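Local atomic coordinates of response regulator (Helicobacter pylori, PDB entry 2PLN), a protein that probably binds promoter DNA and regulates transcription as an orphan response regulator, here represented by its N-terminal receiver domain. Residues R20-E25 / Y56-R61. Sequence-based numbering, arbitrary orientation.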
loop_
_atom_site.group_PDB
_atom_site.type_symbol
_atom_site.label_atom_id
_atom_site.label_comp_id
_atom_site.label_asym_id
_atom_site.label_seq_id
_atom_site.Cartn_x
_atom_site.Cartn_y
_atom_site.Cartn_z
ATOM N N ARG A 20 2.044 -0.940 18.731
ATOM C CA ARG A 20 3.065 0.094 18.864
ATOM C C ARG A 20 3.740 0.346 17.518
ATOM O O ARG A 20 4.129 -0.598 16.822
ATOM C CB ARG A 20 4.113 -0.266 19.911
ATOM C CG ARG A 20 4.953 0.984 20.343
ATOM C CD ARG A 20 6.275 0.693 21.089
ATOM N NE ARG A 20 5.984 0.444 22.454
ATOM C CZ ARG A 20 6.241 1.256 23.476
ATOM N NH1 ARG A 20 6.941 2.381 23.367
ATOM N NH2 ARG A 20 5.829 0.865 24.644
ATOM N N VAL A 21 3.885 1.623 17.168
ATOM C CA VAL A 21 4.480 2.012 15.866
ATOM C C VAL A 21 5.801 2.781 16.089
ATOM O O VAL A 21 5.850 3.665 16.944
ATOM C CB VAL A 21 3.504 2.930 15.096
ATOM C CG1 VAL A 21 4.198 3.508 13.857
ATOM C CG2 VAL A 21 2.177 2.167 14.756
ATOM N N LEU A 22 6.858 2.428 15.346
ATOM C CA LEU A 22 8.085 3.204 15.346
ATOM C C LEU A 22 8.135 4.132 14.121
ATOM O O LEU A 22 7.928 3.690 12.994
ATOM C CB LEU A 22 9.299 2.280 15.323
ATOM C CG LEU A 22 10.668 2.962 15.289
ATOM C CD1 LEU A 22 10.935 3.866 16.552
ATOM C CD2 LEU A 22 11.802 1.933 15.091
ATOM N N LEU A 23 8.422 5.409 14.349
ATOM C CA LEU A 23 8.479 6.369 13.240
ATOM C C LEU A 23 9.887 6.877 13.185
ATOM O O LEU A 23 10.342 7.514 14.138
ATOM C CB LEU A 23 7.514 7.558 13.460
ATOM C CG LEU A 23 6.015 7.261 13.594
ATOM C CD1 LEU A 23 5.167 8.463 14.138
ATOM C CD2 LEU A 23 5.418 6.704 12.279
ATOM N N ILE A 24 10.594 6.564 12.099
ATOM C CA ILE A 24 11.930 7.139 11.885
ATOM C C ILE A 24 11.773 8.331 10.960
ATOM O O ILE A 24 11.511 8.179 9.789
ATOM C CB ILE A 24 12.935 6.097 11.371
ATOM C CG1 ILE A 24 13.036 4.930 12.391
ATOM C CG2 ILE A 24 14.332 6.782 11.080
ATOM C CD1 ILE A 24 13.651 3.637 11.859
ATOM N N GLU A 25 11.926 9.524 11.521
ATOM C CA GLU A 25 11.536 10.754 10.849
ATOM C C GLU A 25 12.349 11.925 11.433
ATOM O O GLU A 25 12.286 12.217 12.645
ATOM C CB GLU A 25 10.034 10.980 11.025
ATOM C CG GLU A 25 9.508 12.297 10.443
ATOM C CD GLU A 25 9.928 12.524 8.981
ATOM O OE1 GLU A 25 10.771 13.429 8.748
ATOM O OE2 GLU A 25 9.436 11.801 8.062
ATOM N N TYR A 56 18.057 -0.096 16.726
ATOM C CA TYR A 56 18.314 -0.552 18.086
ATOM C C TYR A 56 17.029 -0.694 18.888
ATOM O O TYR A 56 16.820 -1.716 19.524
ATOM C CB TYR A 56 19.299 0.379 18.801
ATOM C CG TYR A 56 19.384 0.085 20.293
ATOM C CD1 TYR A 56 20.197 -0.938 20.803
ATOM C CD2 TYR A 56 18.620 0.815 21.193
ATOM C CE1 TYR A 56 20.248 -1.200 22.178
ATOM C CE2 TYR A 56 18.664 0.552 22.551
ATOM C CZ TYR A 56 19.482 -0.437 23.038
ATOM O OH TYR A 56 19.475 -0.662 24.408
ATOM N N LEU A 57 16.180 0.327 18.863
ATOM C CA LEU A 57 14.869 0.241 19.556
ATOM C C LEU A 57 14.090 -1.029 19.216
ATOM O O LEU A 57 13.470 -1.626 20.092
ATOM C CB LEU A 57 14.028 1.458 19.247
ATOM C CG LEU A 57 14.514 2.757 19.918
ATOM C CD1 LEU A 57 13.613 3.946 19.496
ATOM C CD2 LEU A 57 14.524 2.616 21.455
HETATM N N MSE A 58 14.106 -1.421 17.943
HETATM C CA MSE A 58 13.409 -2.637 17.510
HETATM C C MSE A 58 13.901 -3.914 18.190
HETATM O O MSE A 58 13.167 -4.887 18.292
HETATM C CB MSE A 58 13.403 -2.741 15.982
HETATM C CG MSE A 58 12.407 -1.776 15.405
HETATM SE SE MSE A 58 12.407 -1.833 13.517
HETATM C CE MSE A 58 13.729 -0.612 13.252
ATOM N N ASP A 59 15.137 -3.881 18.684
ATOM C CA ASP A 59 15.716 -5.017 19.367
ATOM C C ASP A 59 15.326 -5.066 20.822
ATOM O O ASP A 59 15.388 -6.103 21.428
ATOM C CB ASP A 59 17.237 -4.981 19.244
ATOM C CG ASP A 59 17.711 -5.470 17.891
ATOM O OD1 ASP A 59 16.955 -6.192 17.199
ATOM O OD2 ASP A 59 18.816 -5.167 17.434
ATOM N N ILE A 60 14.977 -3.926 21.390
ATOM C CA ILE A 60 14.668 -3.882 22.815
ATOM C C ILE A 60 13.189 -3.666 23.152
ATOM O O ILE A 60 12.792 -3.811 24.314
ATOM C CB ILE A 60 15.566 -2.868 23.556
ATOM C CG1 ILE A 60 15.370 -1.439 23.049
ATOM C CG2 ILE A 60 17.050 -3.271 23.448
ATOM C CD1 ILE A 60 15.612 -0.357 24.100
ATOM N N ARG A 61 12.398 -3.258 22.167
ATOM C CA ARG A 61 10.957 -3.065 22.336
ATOM C C ARG A 61 10.258 -3.807 21.216
ATOM O O ARG A 61 10.817 -3.983 20.132
ATOM C CB ARG A 61 10.583 -1.589 22.185
ATOM C CG ARG A 61 11.297 -0.678 23.148
ATOM C CD ARG A 61 10.851 0.741 23.084
ATOM N NE ARG A 61 11.720 1.561 23.906
ATOM C CZ ARG A 61 11.841 2.863 23.785
ATOM N NH1 ARG A 61 11.150 3.504 22.842
ATOM N NH2 ARG A 61 12.670 3.528 24.590
#
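Leu22 lays its two methyl branches against the last turn of helix 51-60, one on Leu57 and the other on Met58. Its CB already points toward the helix, and CG, anti to the backbone N (chi1 179°), sets the fork there. The branches then part. CD1 meets CD1 of Leu57 tip to tip at 4.0 Å. CD2 lies against Met58, here selenomethionine, and touches more than its end: CE is 3.7 Å from Leu22 CD2, and CG of the same Met58 is 3.8 Å from it. In both pairs the side chains cross at about a right angle. Met58 runs extended to SE, then bends at chi3 (-87°), so that CG, SE and CE curve round CD2 of Leu22 and the methyl heads partly toward Ile24. The same CE only grazes Ile24, whose CD1 is 4.5 Å away.

At the start of the strand two arginines meet. The CD of Arg61 packs over one face of the Arg20 guanidinium, 4.2 Å from NH1. The NH1 atoms of Arg20 and Arg61 approach to 4.4 Å despite their like charges. Asp46 forms salt bridges with both and probably offsets their repulsion. The Arg61 guanidinium is also covered on one face by CD2 of Leu57, 3.5 Å above its plane. One methyl of Leu57 thus meets Leu22 and the other lies on the arginine.

This is helix-on-sheet packing in the CheY-like receiver fold. Strand 20-24 and the end of helix 51-60 run nearly antiparallel, at 165°, with their axes 10.5 Å apart. Tyr63 adds to the packing around Arg20, Leu22 and Met58. Strand 20-24 lies between strands 44-48 and 65-68 of the parallel sheet, and helix 28-40 packs on its Val21 and Leu23 side.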